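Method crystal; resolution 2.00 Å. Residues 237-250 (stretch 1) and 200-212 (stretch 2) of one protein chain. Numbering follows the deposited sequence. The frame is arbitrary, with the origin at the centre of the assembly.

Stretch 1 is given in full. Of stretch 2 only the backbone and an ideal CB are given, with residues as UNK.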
# COMPACT_ATOMS: atom_id res chain seq x y z
N ILE A 237 9.80 -8.71 2.17
CA ILE A 237 9.99 -8.82 0.71
C ILE A 237 11.40 -8.30 0.32
O ILE A 237 12.15 -9.00 -0.40
CB ILE A 237 8.88 -8.13 -0.06
CG1 ILE A 237 7.57 -8.89 0.08
CG2 ILE A 237 9.22 -8.03 -1.57
CD1 ILE A 237 6.38 -8.15 -0.58
N GLY A 238 11.76 -7.14 0.85
CA GLY A 238 13.00 -6.46 0.48
C GLY A 238 14.20 -6.96 1.22
O GLY A 238 14.43 -6.59 2.37
N ARG A 239 14.97 -7.82 0.55
CA ARG A 239 16.27 -8.25 1.05
C ARG A 239 17.29 -8.09 -0.08
O ARG A 239 17.61 -9.06 -0.78
CB ARG A 239 16.18 -9.71 1.49
CG ARG A 239 15.07 -9.98 2.49
CD ARG A 239 14.75 -11.44 2.52
NE ARG A 239 13.54 -11.72 1.81
CZ ARG A 239 13.29 -12.82 1.11
NH1 ARG A 239 14.18 -13.78 0.98
NH2 ARG A 239 12.13 -12.94 0.53
N PRO A 240 17.79 -6.87 -0.27
CA PRO A 240 18.59 -6.59 -1.45
C PRO A 240 19.82 -7.47 -1.69
O PRO A 240 20.26 -7.58 -2.83
CB PRO A 240 18.96 -5.12 -1.28
CG PRO A 240 17.90 -4.58 -0.41
CD PRO A 240 17.65 -5.66 0.56
N ALA A 241 20.37 -8.08 -0.65
CA ALA A 241 21.52 -8.97 -0.78
C ALA A 241 21.13 -10.28 -1.50
O ALA A 241 21.99 -11.04 -1.90
CB ALA A 241 22.10 -9.26 0.60
N GLU A 242 19.82 -10.53 -1.66
CA GLU A 242 19.32 -11.67 -2.37
C GLU A 242 18.72 -11.21 -3.67
O GLU A 242 18.07 -11.98 -4.36
CB GLU A 242 18.24 -12.36 -1.55
CG GLU A 242 18.71 -12.93 -0.26
CD GLU A 242 17.57 -13.52 0.52
OE1 GLU A 242 16.76 -14.27 -0.10
OE2 GLU A 242 17.48 -13.25 1.72
N ARG A 243 18.88 -9.92 -3.96
CA ARG A 243 18.34 -9.27 -5.14
C ARG A 243 16.82 -9.14 -5.17
O ARG A 243 16.19 -9.04 -6.24
CB ARG A 243 18.89 -9.92 -6.40
CG ARG A 243 20.40 -9.94 -6.39
CD ARG A 243 20.97 -10.69 -7.57
NE ARG A 243 20.48 -10.22 -8.87
CZ ARG A 243 20.70 -9.01 -9.37
NH1 ARG A 243 21.41 -8.11 -8.72
NH2 ARG A 243 20.23 -8.71 -10.57
N ARG A 244 16.25 -9.09 -3.97
CA ARG A 244 14.83 -8.87 -3.77
C ARG A 244 14.75 -7.50 -3.12
O ARG A 244 15.44 -7.24 -2.13
CB ARG A 244 14.22 -9.93 -2.88
CG ARG A 244 14.36 -11.36 -3.40
CD ARG A 244 14.17 -12.35 -2.31
NE ARG A 244 14.01 -13.71 -2.83
CZ ARG A 244 12.86 -14.22 -3.25
NH1 ARG A 244 11.75 -13.51 -3.24
NH2 ARG A 244 12.80 -15.47 -3.71
N ASN A 245 13.94 -6.62 -3.68
CA ASN A 245 13.90 -5.21 -3.28
C ASN A 245 12.46 -4.79 -3.03
O ASN A 245 11.58 -5.14 -3.80
CB ASN A 245 14.50 -4.31 -4.38
CG ASN A 245 15.92 -4.71 -4.74
OD1 ASN A 245 16.87 -4.34 -4.05
ND2 ASN A 245 16.06 -5.55 -5.76
N SER A 246 12.24 -4.01 -1.99
CA SER A 246 10.92 -3.49 -1.70
C SER A 246 11.06 -2.02 -1.25
O SER A 246 11.94 -1.62 -0.41
CB SER A 246 10.26 -4.34 -0.62
OG SER A 246 8.86 -4.14 -0.51
N LEU A 247 10.15 -1.23 -1.78
CA LEU A 247 10.04 0.21 -1.48
C LEU A 247 8.58 0.62 -1.25
O LEU A 247 7.73 0.41 -2.11
CB LEU A 247 10.62 0.99 -2.68
CG LEU A 247 10.65 2.52 -2.54
CD1 LEU A 247 11.58 2.90 -1.35
CD2 LEU A 247 11.13 3.11 -3.88
N GLN A 248 8.26 1.21 -0.09
CA GLN A 248 6.90 1.73 0.12
C GLN A 248 6.87 3.17 -0.40
O GLN A 248 7.75 3.95 -0.08
CB GLN A 248 6.54 1.67 1.59
CG GLN A 248 5.09 1.90 1.89
CD GLN A 248 4.69 1.50 3.29
OE1 GLN A 248 5.07 0.43 3.78
NE2 GLN A 248 3.94 2.36 3.96
N ILE A 249 5.89 3.52 -1.23
CA ILE A 249 5.75 4.90 -1.74
C ILE A 249 4.42 5.52 -1.34
O ILE A 249 3.32 4.98 -1.71
CB ILE A 249 5.85 4.97 -3.31
CG1 ILE A 249 7.15 4.30 -3.80
CG2 ILE A 249 5.73 6.43 -3.77
CD1 ILE A 249 7.41 4.43 -5.32
N GLU A 250 4.50 6.68 -0.67
CA GLU A 250 3.31 7.37 -0.15
C GLU A 250 3.11 8.73 -0.82
O GLU A 250 4.02 9.50 -0.85
CB GLU A 250 3.45 7.58 1.35
CG GLU A 250 3.62 6.32 2.16
CD GLU A 250 2.38 5.89 2.88
OE1 GLU A 250 1.35 6.58 2.78
OE2 GLU A 250 2.43 4.82 3.52
N UNK A 200 16.88 2.46 4.62
CA UNK A 200 17.87 2.09 3.65
C UNK A 200 18.24 0.63 3.58
O UNK A 200 19.33 0.32 3.12
CB UNK A 200 19.14 2.90 3.92
N UNK A 201 17.35 -0.27 4.03
CA UNK A 201 17.68 -1.72 4.12
C UNK A 201 16.89 -2.66 3.19
O UNK A 201 17.29 -3.80 2.98
CB UNK A 201 17.45 -2.18 5.56
N UNK A 202 15.78 -2.22 2.63
CA UNK A 202 14.91 -3.14 1.88
C UNK A 202 14.95 -2.99 0.38
O UNK A 202 14.41 -3.84 -0.36
CB UNK A 202 13.46 -2.96 2.34
N UNK A 203 15.54 -1.90 -0.08
CA UNK A 203 15.73 -1.62 -1.49
C UNK A 203 17.20 -1.22 -1.77
O UNK A 203 17.84 -0.47 -1.02
CB UNK A 203 14.77 -0.51 -1.94
N UNK A 204 17.73 -1.73 -2.87
CA UNK A 204 19.02 -1.32 -3.31
C UNK A 204 18.96 0.19 -3.61
O UNK A 204 17.96 0.72 -4.12
CB UNK A 204 19.46 -2.13 -4.53
N UNK A 205 20.01 0.90 -3.21
CA UNK A 205 19.93 2.35 -3.18
C UNK A 205 19.70 3.05 -4.52
O UNK A 205 19.17 4.15 -4.53
CB UNK A 205 21.22 2.89 -2.57
N UNK A 206 20.17 2.48 -5.61
CA UNK A 206 20.08 3.14 -6.92
C UNK A 206 18.63 3.41 -7.32
O UNK A 206 18.33 4.43 -7.93
CB UNK A 206 20.76 2.28 -7.99
N UNK A 207 17.71 2.52 -6.95
CA UNK A 207 16.31 2.73 -7.28
C UNK A 207 15.65 3.82 -6.44
O UNK A 207 14.86 4.61 -6.97
CB UNK A 207 15.54 1.42 -7.11
N UNK A 208 15.96 3.85 -5.15
CA UNK A 208 15.46 4.92 -4.27
C UNK A 208 16.02 6.29 -4.79
O UNK A 208 15.30 7.28 -4.80
CB UNK A 208 15.88 4.67 -2.82
N UNK A 209 17.29 6.30 -5.21
CA UNK A 209 17.93 7.52 -5.73
C UNK A 209 17.21 7.97 -7.00
O UNK A 209 16.91 9.15 -7.16
CB UNK A 209 19.42 7.28 -6.01
N UNK A 210 16.95 7.01 -7.89
CA UNK A 210 16.21 7.24 -9.14
C UNK A 210 14.85 7.87 -8.86
O UNK A 210 14.55 8.93 -9.38
CB UNK A 210 16.03 5.93 -9.91
N UNK A 211 14.05 7.23 -8.02
CA UNK A 211 12.68 7.71 -7.79
C UNK A 211 12.69 9.11 -7.16
O UNK A 211 11.97 10.02 -7.60
CB UNK A 211 11.92 6.73 -6.89
N UNK A 212 13.54 9.29 -6.15
CA UNK A 212 13.67 10.59 -5.50
C UNK A 212 14.02 11.72 -6.50
O UNK A 212 13.44 12.78 -6.50
CB UNK A 212 14.74 10.51 -4.41

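At position 200 phi/psi is 84/24, and nothing of stretch 1 lies within reach of the ideal CB. A positive phi by itself favours glycine, and the residue is Gly200. Position 201 points its CB sideways into space that stretch 1 leaves empty, so many side chains would suit; it is Thr201, whose backbone O lies 3.1 Å from Pro240 CD.

Position 202 is more demanding. Its backbone O accepts from Ser246 N (2.7 Å, 164°), and the ideal CB sits 3.4 Å from Ser246 O, a carbonyl that could accept a hydrogen bond from a short side chain. Serine or threonine would place a hydroxyl there. The residue is Thr202, with chi1 in p; its OG1 donates to Ser246 O at 2.6 Å, so its backbone O and side chain engage the backbone N and O of Ser246.

At position 203 the ideal CB is again 3.4 Å from Ser246 O, and 4.5 Å from both Leu247 CB and Asn245 CB. A small, fairly apolar side chain, such as alanine, cysteine or valine, would fit. Cys203 has chi1 in t, its SG 4.0 Å from Asn245 CB and 4.3 Å from Leu247 CB.

Position 204 precedes a helix, and its N donates to Asn245 OD1 (3.0 Å, 152°), a bond any residue but proline could make. The ideal CB lies 3.4 Å from Asn245 OD1 and 4.4 Å from Pro240 CB. Serine, threonine, aspartate and asparagine are the usual caps; glutamate can also serve if it folds back. Glu204 does so, with chi1 in p, and its OE1 accepts a weak capping bond from the backbone N of position 206 (OE1 to N 3.3 Å).

Positions 205 and 206 make no contact with stretch 1. Phi of -62° at 205 is compatible with proline, and the residue is Pro205; 206 is Gly206, which the visible atoms do not dictate.

Position 207 points toward stretch 1 across a gap, which invites a large apolar side chain; Leu207 CG comes within 4.9 Å of Leu247 CD2. At 208 the ideal CB is 4.9 Å from Leu247 CD1, suiting valine, isoleucine or leucine. Val208 CG2 lies 4.2 Å from Leu247 CD1.

Stretch 1 sets no requirement at 209 and 210, where many helix-compatible side chains would do; they are Asp209 and Leu210. Position 211 points toward Leu247 and Ile249, another apolar site: Val211 puts CG2 4.4 Å from Leu247 CD2 and CG1 4.4 Å from Ile249 CD1. Position 212 is equally unconstrained and holds Glu212.

Stretch 2, residues 200-212: GTTCEPGLVDLVE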
# COMPACT_ATOMS: atom_id res chain seq x y z
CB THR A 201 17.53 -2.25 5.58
OG1 THR A 201 16.22 -1.99 6.04
CG2 THR A 201 18.56 -1.57 6.56
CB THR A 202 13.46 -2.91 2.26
OG1 THR A 202 13.09 -1.58 1.88
CG2 THR A 202 13.26 -3.16 3.77
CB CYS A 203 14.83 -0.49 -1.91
SG CYS A 203 14.61 -0.33 -3.66
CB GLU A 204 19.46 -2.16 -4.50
CG GLU A 204 18.50 -2.16 -5.65
CD GLU A 204 18.81 -1.16 -6.69
OE1 GLU A 204 19.93 -0.65 -6.71
OE2 GLU A 204 17.92 -0.89 -7.52
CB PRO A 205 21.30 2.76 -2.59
CG PRO A 205 22.18 1.61 -2.84
CD PRO A 205 21.31 0.41 -2.71
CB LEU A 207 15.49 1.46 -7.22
CG LEU A 207 13.99 1.62 -7.58
CD1 LEU A 207 13.79 2.18 -8.99
CD2 LEU A 207 13.24 0.32 -7.43
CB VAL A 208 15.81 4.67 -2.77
CG1 VAL A 208 14.99 5.56 -1.86
CG2 VAL A 208 15.59 3.20 -2.40
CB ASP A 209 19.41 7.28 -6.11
CG ASP A 209 20.36 7.19 -4.89
OD1 ASP A 209 19.97 7.43 -3.73
OD2 ASP A 209 21.54 6.87 -5.14
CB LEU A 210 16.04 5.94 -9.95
CG LEU A 210 15.44 5.97 -11.38
CD1 LEU A 210 15.89 7.20 -12.20
CD2 LEU A 210 15.85 4.73 -12.11
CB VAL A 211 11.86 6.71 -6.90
CG1 VAL A 211 10.54 7.33 -6.47
CG2 VAL A 211 11.64 5.35 -7.65
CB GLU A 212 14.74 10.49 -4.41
CG GLU A 212 15.05 11.78 -3.68
CD GLU A 212 16.12 11.54 -2.62
OE1 GLU A 212 17.29 11.46 -3.04
OE2 GLU A 212 15.79 11.38 -1.42
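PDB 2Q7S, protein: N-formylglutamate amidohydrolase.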